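Local structure of aldehyde dehydrogenase family protein (Pseudomonas syringae pv. tomato, 5IUV) at residues A7-R12 and N97-A102; A293-Q298 and G327-G332; G26-A31 and I203-I208. The protein oxidises indole-3-acetaldehyde to the auxin indole-3-acetic acid with NAD+ as cofactor, a step of auxin synthesis that contributes to the virulence of this plant pathogen. One frame throughout, in Å; residues are numbered along the deposited sequence.

Interaction 1 (A7-R12 and N97-A102); sequences ADWEQR and NAEELA
Trp9 and Arg12, one turn apart on helix 6-15, face Glu99 in the first turn of helix 98-109, and the two backbones stay well separated, the nearest CA pair being Arg12 CA and Glu100 CA at 8.4 Å. Side chains therefore bridge the gap. Arg12 forms a salt bridge with Glu99, its NH1 lying 2.7 Å from OE1 of Glu99. The same oxygen is 3.1 Å from Arg12 NH2 and comes in obliquely to the guanidinium plane. The guanidinium and carboxylate planes stand 86° apart, so the charged groups are not paired flat with two oxygens facing two nitrogens; a single carboxylate oxygen sits near both nitrogens. Extended chains on both residues carry the charges into the gap, where Arg12 is exposed. Trp9 lies deeper. With CG anti to its carbonyl carbon (chi1 -74°), its indole reaches across, and the six-membered ring presents its edge to helix 98-109: CZ3 comes within 3.8 Å of Glu99 O, near the ring plane, while CH2 is 4.1 Å from Glu99 CB. Around the buried indole, Leu4, Leu103 and Ile113 supply apolar neighbours. The result is a helix-on-helix contact with an apolar aromatic layer below and an ion pair toward the surface, by which helix 6-15 packs against helices 98-109 and 113-134 of the aldehyde dehydrogenase fold.

Interaction 2 (A293-Q298 and G327-G332); sequences AIAFNQ and GTWKPG
Trp329 lays one face of its indole against the end of helix 283-295, where the methyl of Ala295 sits 3.4 Å above the ring plane, displaced toward the rim. The closest pair is Ala295 CB and Trp329 CG at 3.6 Å, and the methyl also touches the first carbon of the side chain, Trp329 CB, at 3.7 Å. The indole gets there with CG anti to the carbonyl carbon (chi1 -67°), which swings it from the loop across Ala295 toward Phe296. The backbone N of Phe296 lies above the same face, again off centre.

Phe296 meets the far end of the indole differently. Its ring is turned nearly perpendicular to that of Trp329, and Trp329 CZ3 approaches near the plane of the phenyl ring, at its edge, 4.3 Å from Phe296 CD1; Trp329 CZ3 is also 4.0 Å from Phe296 CA. With CG anti to the backbone N (chi1 179°), the Phe296 side chain extends to about 4 Å from that of Phe169 and about 5 Å from that of Asp459, two residues that contact indole-3-acetate in a complex of this protein, a ligand absent here.

Both partners are held by their own surroundings. Asn340 bonds to Thr328 O and Lys330 N, on either side of Trp329, while Asn297 ND2 bonds to the backbone oxygens of Asn168 and Glu300 just beyond Phe296. No hydrogen bond crosses the contact itself. Its cohesion is that of apolar carbon surfaces, methyl against the indole and ring against ring, with Trp329 backing Phe296, which itself lies beside the pocket residues Phe169 and Asp459.

Interaction 3 (G26-A31 and I203-I208); sequences GEYTAA and IAQLAI
Tyr28 and Gln205 make the main van der Waals contact, the end of the phenol resting against the start of the glutamine side chain. Tyr28 OH is 3.4 Å from Gln205 CB, and Tyr28 CE2 is 4.0 Å from the same carbon. The ring and the amide plane are inclined at 56°, and the two side chains cross at about a right angle. It is CB of Gln205 that lies against the phenol, while the chain, bent at chi2 (78°), carries the amide off it. Ala204 adds its methyl, with CB 4.2 Å from Tyr28 OH. A second patch lies at the turn before strand 27-29, where Gly26 CA is 4.4 Å from Ile208 CD1, one helical turn on from Ala204.

These patches set a small antiparallel hairpin, strands 22-24 and 27-29, on helix 198-210, which connects the parallel, adjacent strands 187-191 and 217-219 in a beta-alpha-beta crossover of the Rossmann-like NAD-binding domain. Phe23 on the partner strand also touches Ala204 and Ile208, and packs edge-to-face with Tyr28.

Among polar interactions, the phenol hydroxyl bonds to the backbone oxygen of Ile201, a turn earlier in the helix, tying the hairpin to it by a residue just outside the contact. Thr29 OG1 donates to Ala30 O at 2.9 Å, meeting a lone pair in the carbonyl plane at a C=O...donor angle of 131°; this bond lies within 26-31 and does not cross to the helix.

How the interactions relate
Interactions 1 and 3 adjoin, with centres 21 Å apart, and their segments alternate along the chain. Helix 98-109 of interaction 1 packs on helix 198-210 of interaction 3: Asn97 ND2 lies 3.6 Å from Leu206 CD2, Leu101 CD2 lies 4.1 Å from Ile203 CG2, and Glu100 forms a salt bridge with Arg202. Interaction 2 stands apart, its centre 22 Å from that of interaction 1 and 35 Å from that of interaction 3, touching neither. It is the one near the cofactor and substrate-product site: the Phe296 side chain is about 11 Å from bound NAD and close to Phe169 and Asp459, which line the indole-3-acetate site seen in another complex of the enzyme.

Interaction 1 (A7-R12 and N97-A102)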
loop_
_atom_site.group_PDB
_atom_site.type_symbol
_atom_site.label_atom_id
_atom_site.label_comp_id
_atom_site.label_asym_id
_atom_site.label_seq_id
_atom_site.Cartn_x
_atom_site.Cartn_y
_atom_site.Cartn_z
ATOM N N ALA A 7 -49.097 -14.766 -5.650
ATOM C CA ALA A 7 -49.738 -15.970 -5.127
ATOM C C ALA A 7 -48.695 -17.012 -4.736
ATOM O O ALA A 7 -48.842 -17.693 -3.714
ATOM C CB ALA A 7 -50.706 -16.544 -6.147
ATOM N N ASP A 8 -47.650 -17.134 -5.553
ATOM C CA ASP A 8 -46.523 -18.010 -5.234
ATOM C C ASP A 8 -45.891 -17.642 -3.896
ATOM O O ASP A 8 -45.645 -18.511 -3.054
ATOM C CB ASP A 8 -45.451 -17.955 -6.327
ATOM C CG ASP A 8 -45.894 -18.612 -7.618
ATOM O OD1 ASP A 8 -46.746 -19.524 -7.565
ATOM O OD2 ASP A 8 -45.381 -18.211 -8.684
ATOM N N TRP A 9 -45.626 -16.354 -3.702
ATOM C CA TRP A 9 -44.977 -15.912 -2.473
ATOM C C TRP A 9 -45.889 -16.098 -1.270
ATOM O O TRP A 9 -45.426 -16.426 -0.175
ATOM C CB TRP A 9 -44.539 -14.449 -2.587
ATOM C CG TRP A 9 -43.333 -14.238 -3.455
ATOM C CD1 TRP A 9 -43.275 -13.524 -4.612
ATOM C CD2 TRP A 9 -42.008 -14.739 -3.225
ATOM N NE1 TRP A 9 -41.996 -13.551 -5.124
ATOM C CE2 TRP A 9 -41.200 -14.289 -4.287
ATOM C CE3 TRP A 9 -41.427 -15.526 -2.221
ATOM C CZ2 TRP A 9 -39.841 -14.596 -4.377
ATOM C CZ3 TRP A 9 -40.075 -15.829 -2.312
ATOM C CH2 TRP A 9 -39.299 -15.364 -3.380
ATOM N N GLU A 10 -47.188 -15.897 -1.470
ATOM C CA GLU A 10 -48.152 -16.079 -0.388
ATOM C C GLU A 10 -48.217 -17.541 0.049
ATOM O O GLU A 10 -48.300 -17.837 1.240
ATOM C CB GLU A 10 -49.535 -15.579 -0.812
ATOM C CG GLU A 10 -49.649 -14.053 -0.847
ATOM C CD GLU A 10 -50.945 -13.575 -1.483
ATOM O OE1 GLU A 10 -51.589 -14.371 -2.200
ATOM O OE2 GLU A 10 -51.319 -12.403 -1.269
ATOM N N GLN A 11 -48.171 -18.451 -0.918
ATOM C CA GLN A 11 -48.132 -19.877 -0.621
ATOM C C GLN A 11 -46.844 -20.242 0.121
ATOM O O GLN A 11 -46.874 -20.947 1.125
ATOM C CB GLN A 11 -48.254 -20.688 -1.910
ATOM C CG GLN A 11 -48.218 -22.190 -1.699
ATOM C CD GLN A 11 -48.231 -22.943 -3.007
ATOM O OE1 GLN A 11 -47.877 -22.391 -4.048
ATOM N NE2 GLN A 11 -48.648 -24.206 -2.967
ATOM N N ARG A 12 -45.713 -19.749 -0.368
ATOM C CA ARG A 12 -44.439 -20.023 0.280
ATOM C C ARG A 12 -44.401 -19.498 1.705
ATOM O O ARG A 12 -43.892 -20.172 2.601
ATOM C CB ARG A 12 -43.290 -19.432 -0.530
ATOM C CG ARG A 12 -42.945 -20.278 -1.736
ATOM C CD ARG A 12 -42.032 -19.552 -2.694
ATOM N NE ARG A 12 -41.592 -20.440 -3.765
ATOM C CZ ARG A 12 -40.379 -20.977 -3.837
ATOM N NH1 ARG A 12 -39.475 -20.708 -2.902
ATOM N NH2 ARG A 12 -40.065 -21.774 -4.849
ATOM N N ASN A 97 -30.021 -20.455 -0.970
ATOM C CA ASN A 97 -31.238 -20.368 -0.166
ATOM C C ASN A 97 -31.892 -18.991 -0.230
ATOM O O ASN A 97 -32.597 -18.578 0.696
ATOM C CB ASN A 97 -30.929 -20.729 1.283
ATOM C CG ASN A 97 -30.509 -22.171 1.435
ATOM O OD1 ASN A 97 -31.351 -23.061 1.473
ATOM N ND2 ASN A 97 -29.198 -22.415 1.505
ATOM N N ALA A 98 -31.669 -18.298 -1.343
ATOM C CA ALA A 98 -32.070 -16.898 -1.480
ATOM C C ALA A 98 -33.571 -16.670 -1.330
ATOM O O ALA A 98 -33.984 -15.698 -0.706
ATOM C CB ALA A 98 -31.593 -16.346 -2.825
ATOM N N GLU A 99 -34.390 -17.553 -1.896
ATOM C CA GLU A 99 -35.834 -17.338 -1.855
ATOM C C GLU A 99 -36.378 -17.421 -0.430
ATOM O O GLU A 99 -37.192 -16.589 -0.022
ATOM C CB GLU A 99 -36.551 -18.337 -2.763
ATOM C CG GLU A 99 -36.270 -18.112 -4.237
ATOM C CD GLU A 99 -36.962 -19.124 -5.135
ATOM O OE1 GLU A 99 -37.478 -20.136 -4.616
ATOM O OE2 GLU A 99 -36.989 -18.904 -6.363
ATOM N N GLU A 100 -35.922 -18.415 0.323
ATOM C CA GLU A 100 -36.307 -18.543 1.725
ATOM C C GLU A 100 -35.833 -17.346 2.557
ATOM O O GLU A 100 -36.600 -16.784 3.332
ATOM C CB GLU A 100 -35.751 -19.837 2.332
ATOM C CG GLU A 100 -36.073 -19.996 3.814
ATOM C CD GLU A 100 -35.443 -21.233 4.454
ATOM O OE1 GLU A 100 -34.749 -21.998 3.749
ATOM O OE2 GLU A 100 -35.650 -21.438 5.673
ATOM N N LEU A 101 -34.565 -16.971 2.402
ATOM C CA LEU A 101 -33.995 -15.867 3.160
ATOM C C LEU A 101 -34.674 -14.536 2.828
ATOM O O LEU A 101 -34.931 -13.723 3.722
ATOM C CB LEU A 101 -32.491 -15.769 2.902
ATOM C CG LEU A 101 -31.664 -16.901 3.516
ATOM C CD1 LEU A 101 -30.224 -16.852 3.033
ATOM C CD2 LEU A 101 -31.710 -16.815 5.030
ATOM N N ALA A 102 -34.964 -14.320 1.547
ATOM C CA ALA A 102 -35.632 -13.098 1.114
ATOM C C ALA A 102 -37.034 -13.031 1.701
ATOM O O ALA A 102 -37.497 -11.968 2.134
ATOM C CB ALA A 102 -35.691 -13.023 -0.407
#

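Interaction 2 (A293-Q298 and G327-G332)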
loop_
_atom_site.group_PDB
_atom_site.type_symbol
_atom_site.label_atom_id
_atom_site.label_comp_id
_atom_site.label_asym_id
_atom_site.label_seq_id
_atom_site.Cartn_x
_atom_site.Cartn_y
_atom_site.Cartn_z
ATOM N N ALA A 293 -34.025 8.221 -3.362
ATOM C CA ALA A 293 -33.193 8.433 -2.179
ATOM C C ALA A 293 -34.001 8.488 -0.888
ATOM O O ALA A 293 -33.463 8.245 0.192
ATOM C CB ALA A 293 -32.377 9.714 -2.328
ATOM N N ILE A 294 -35.287 8.813 -0.988
ATOM C CA ILE A 294 -36.098 8.939 0.218
ATOM C C ILE A 294 -37.176 7.857 0.305
ATOM O O ILE A 294 -37.656 7.540 1.396
ATOM C CB ILE A 294 -36.746 10.347 0.307
ATOM C CG1 ILE A 294 -37.304 10.598 1.712
ATOM C CG2 ILE A 294 -37.818 10.527 -0.753
ATOM C CD1 ILE A 294 -36.255 10.495 2.810
ATOM N N ALA A 295 -37.547 7.263 -0.828
ATOM C CA ALA A 295 -38.634 6.277 -0.813
ATOM C C ALA A 295 -38.138 4.830 -0.762
ATOM O O ALA A 295 -38.879 3.939 -0.335
ATOM C CB ALA A 295 -39.541 6.469 -2.020
ATOM N N PHE A 296 -36.906 4.586 -1.208
ATOM C CA PHE A 296 -36.396 3.218 -1.216
ATOM C C PHE A 296 -36.334 2.671 0.198
ATOM O O PHE A 296 -35.888 3.359 1.122
ATOM C CB PHE A 296 -35.014 3.124 -1.861
ATOM C CG PHE A 296 -34.453 1.722 -1.865
ATOM C CD1 PHE A 296 -34.983 0.750 -2.704
ATOM C CD2 PHE A 296 -33.407 1.375 -1.023
ATOM C CE1 PHE A 296 -34.471 -0.545 -2.709
ATOM C CE2 PHE A 296 -32.893 0.083 -1.021
ATOM C CZ PHE A 296 -33.430 -0.877 -1.864
ATOM N N ASN A 297 -36.793 1.432 0.351
ATOM C CA ASN A 297 -36.902 0.783 1.658
ATOM C C ASN A 297 -37.635 1.645 2.680
ATOM O O ASN A 297 -37.211 1.738 3.833
ATOM C CB ASN A 297 -35.520 0.416 2.208
ATOM C CG ASN A 297 -35.590 -0.698 3.244
ATOM O OD1 ASN A 297 -36.321 -1.675 3.061
ATOM N ND2 ASN A 297 -34.854 -0.548 4.343
ATOM N N GLN A 298 -38.722 2.278 2.244
ATOM C CA GLN A 298 -39.612 3.038 3.125
ATOM C C GLN A 298 -38.904 4.196 3.829
ATOM O O GLN A 298 -39.373 4.678 4.860
ATOM C CB GLN A 298 -40.251 2.110 4.171
ATOM C CG GLN A 298 -41.069 0.954 3.583
ATOM C CD GLN A 298 -40.202 -0.189 3.056
ATOM O OE1 GLN A 298 -40.362 -0.628 1.916
ATOM N NE2 GLN A 298 -39.279 -0.668 3.888
ATOM N N GLY A 327 -44.246 10.004 -6.898
ATOM C CA GLY A 327 -45.551 9.400 -7.090
ATOM C C GLY A 327 -45.503 7.997 -7.672
ATOM O O GLY A 327 -46.498 7.277 -7.639
ATOM N N THR A 328 -44.354 7.599 -8.207
ATOM C CA THR A 328 -44.217 6.250 -8.755
ATOM C C THR A 328 -43.840 5.245 -7.668
ATOM O O THR A 328 -43.839 4.032 -7.898
ATOM C CB THR A 328 -43.164 6.191 -9.872
ATOM O OG1 THR A 328 -41.852 6.297 -9.305
ATOM C CG2 THR A 328 -43.375 7.311 -10.868
ATOM N N TRP A 329 -43.510 5.756 -6.488
ATOM C CA TRP A 329 -43.172 4.909 -5.352
ATOM C C TRP A 329 -44.414 4.732 -4.484
ATOM O O TRP A 329 -44.809 5.645 -3.758
ATOM C CB TRP A 329 -42.010 5.514 -4.555
ATOM C CG TRP A 329 -40.709 5.525 -5.319
ATOM C CD1 TRP A 329 -40.295 6.462 -6.231
ATOM C CD2 TRP A 329 -39.658 4.549 -5.243
ATOM N NE1 TRP A 329 -39.054 6.124 -6.726
ATOM C CE2 TRP A 329 -38.639 4.959 -6.132
ATOM C CE3 TRP A 329 -39.477 3.371 -4.508
ATOM C CZ2 TRP A 329 -37.460 4.231 -6.307
ATOM C CZ3 TRP A 329 -38.301 2.650 -4.681
ATOM C CH2 TRP A 329 -37.310 3.084 -5.577
ATOM N N LYS A 330 -45.039 3.559 -4.577
ATOM C CA LYS A 330 -46.331 3.329 -3.943
ATOM C C LYS A 330 -46.318 2.149 -2.978
ATOM O O LYS A 330 -45.953 1.028 -3.351
ATOM C CB LYS A 330 -47.411 3.102 -5.003
ATOM C CG LYS A 330 -47.408 4.114 -6.131
ATOM C CD LYS A 330 -48.590 3.890 -7.070
ATOM C CE LYS A 330 -48.460 4.717 -8.340
ATOM N NZ LYS A 330 -49.737 4.747 -9.100
ATOM N N PRO A 331 -46.713 2.407 -1.724
ATOM C CA PRO A 331 -46.865 1.356 -0.714
ATOM C C PRO A 331 -47.841 0.288 -1.188
ATOM O O PRO A 331 -48.826 0.605 -1.848
ATOM C CB PRO A 331 -47.419 2.113 0.498
ATOM C CG PRO A 331 -46.941 3.515 0.307
ATOM C CD PRO A 331 -47.007 3.742 -1.175
ATOM N N GLY A 332 -47.555 -0.966 -0.867
ATOM C CA GLY A 332 -48.431 -2.057 -1.236
ATOM C C GLY A 332 -48.012 -3.329 -0.530
ATOM O O GLY A 332 -47.093 -3.322 0.292
#

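Interaction 3 (G26-A31 and I203-I208)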
loop_
_atom_site.group_PDB
_atom_site.type_symbol
_atom_site.label_atom_id
_atom_site.label_comp_id
_atom_site.label_asym_id
_atom_site.label_seq_id
_atom_site.Cartn_x
_atom_site.Cartn_y
_atom_site.Cartn_z
ATOM N N GLY A 26 -22.524 -24.578 17.690
ATOM C CA GLY A 26 -22.944 -25.494 16.649
ATOM C C GLY A 26 -24.353 -26.051 16.759
ATOM O O GLY A 26 -24.720 -26.914 15.962
ATOM N N GLU A 27 -25.139 -25.571 17.726
ATOM C CA GLU A 27 -26.499 -26.085 17.937
ATOM C C GLU A 27 -27.508 -24.992 18.252
ATOM O O GLU A 27 -27.201 -24.038 18.960
ATOM C CB GLU A 27 -26.525 -27.121 19.074
ATOM C CG GLU A 27 -25.803 -28.422 18.754
ATOM C CD GLU A 27 -25.910 -29.448 19.873
ATOM O OE1 GLU A 27 -26.570 -29.164 20.892
ATOM O OE2 GLU A 27 -25.333 -30.545 19.728
ATOM N N TYR A 28 -28.722 -25.143 17.734
ATOM C CA TYR A 28 -29.810 -24.273 18.144
ATOM C C TYR A 28 -30.145 -24.587 19.594
ATOM O O TYR A 28 -30.004 -25.724 20.035
ATOM C CB TYR A 28 -31.035 -24.428 17.232
ATOM C CG TYR A 28 -30.826 -23.768 15.887
ATOM C CD1 TYR A 28 -30.787 -22.382 15.776
ATOM C CD2 TYR A 28 -30.635 -24.525 14.737
ATOM C CE1 TYR A 28 -30.571 -21.767 14.553
ATOM C CE2 TYR A 28 -30.429 -23.918 13.506
ATOM C CZ TYR A 28 -30.398 -22.541 13.424
ATOM O OH TYR A 28 -30.187 -21.925 12.214
ATOM N N THR A 29 -30.551 -23.567 20.339
ATOM C CA THR A 29 -30.797 -23.715 21.766
ATOM C C THR A 29 -31.812 -22.686 22.231
ATOM O O THR A 29 -31.872 -21.579 21.700
ATOM C CB THR A 29 -29.486 -23.561 22.585
ATOM O OG1 THR A 29 -29.774 -23.644 23.984
ATOM C CG2 THR A 29 -28.827 -22.215 22.298
ATOM N N ALA A 30 -32.621 -23.048 23.220
ATOM C CA ALA A 30 -33.477 -22.063 23.858
ATOM C C ALA A 30 -32.593 -21.142 24.683
ATOM O O ALA A 30 -31.441 -21.467 24.971
ATOM C CB ALA A 30 -34.533 -22.731 24.730
ATOM N N ALA A 31 -33.117 -19.983 25.055
ATOM C CA ALA A 31 -32.418 -19.153 26.023
ATOM C C ALA A 31 -32.445 -19.879 27.366
ATOM O O ALA A 31 -33.347 -20.673 27.620
ATOM C CB ALA A 31 -33.056 -17.779 26.124
ATOM N N ILE A 203 -29.111 -18.149 9.155
ATOM C CA ILE A 203 -27.791 -18.312 8.534
ATOM C C ILE A 203 -26.761 -18.940 9.469
ATOM O O ILE A 203 -25.683 -19.330 9.019
ATOM C CB ILE A 203 -27.215 -16.973 8.000
ATOM C CG1 ILE A 203 -27.000 -15.977 9.137
ATOM C CG2 ILE A 203 -28.115 -16.404 6.894
ATOM C CD1 ILE A 203 -26.207 -14.746 8.739
ATOM N N ALA A 204 -27.076 -19.041 10.761
ATOM C CA ALA A 204 -26.185 -19.733 11.702
ATOM C C ALA A 204 -25.951 -21.179 11.258
ATOM O O ALA A 204 -24.831 -21.691 11.321
ATOM C CB ALA A 204 -26.759 -19.698 13.118
ATOM N N GLN A 205 -27.014 -21.816 10.782
ATOM C CA GLN A 205 -26.942 -23.177 10.261
ATOM C C GLN A 205 -26.152 -23.252 8.959
ATOM O O GLN A 205 -25.379 -24.190 8.732
ATOM C CB GLN A 205 -28.351 -23.725 10.045
ATOM C CG GLN A 205 -28.409 -24.932 9.130
ATOM C CD GLN A 205 -27.988 -26.200 9.831
ATOM O OE1 GLN A 205 -26.919 -26.755 9.559
ATOM N NE2 GLN A 205 -28.836 -26.679 10.740
ATOM N N LEU A 206 -26.365 -22.269 8.092
ATOM C CA LEU A 206 -25.659 -22.221 6.823
ATOM C C LEU A 206 -24.157 -22.054 7.038
ATOM O O LEU A 206 -23.355 -22.610 6.283
ATOM C CB LEU A 206 -26.200 -21.093 5.946
ATOM C CG LEU A 206 -27.666 -21.211 5.530
ATOM C CD1 LEU A 206 -28.039 -20.072 4.578
ATOM C CD2 LEU A 206 -27.942 -22.575 4.889
ATOM N N ALA A 207 -23.776 -21.300 8.068
ATOM C CA ALA A 207 -22.361 -21.101 8.371
ATOM C C ALA A 207 -21.686 -22.442 8.664
ATOM O O ALA A 207 -20.609 -22.732 8.143
ATOM C CB ALA A 207 -22.192 -20.144 9.543
ATOM N N ILE A 208 -22.337 -23.265 9.478
ATOM C CA ILE A 208 -21.832 -24.603 9.778
ATOM C C ILE A 208 -21.736 -25.458 8.513
ATOM O O ILE A 208 -20.738 -26.148 8.285
ATOM C CB ILE A 208 -22.728 -25.316 10.821
ATOM C CG1 ILE A 208 -22.646 -24.591 12.162
ATOM C CG2 ILE A 208 -22.307 -26.771 10.998
ATOM C CD1 ILE A 208 -21.240 -24.543 12.748
#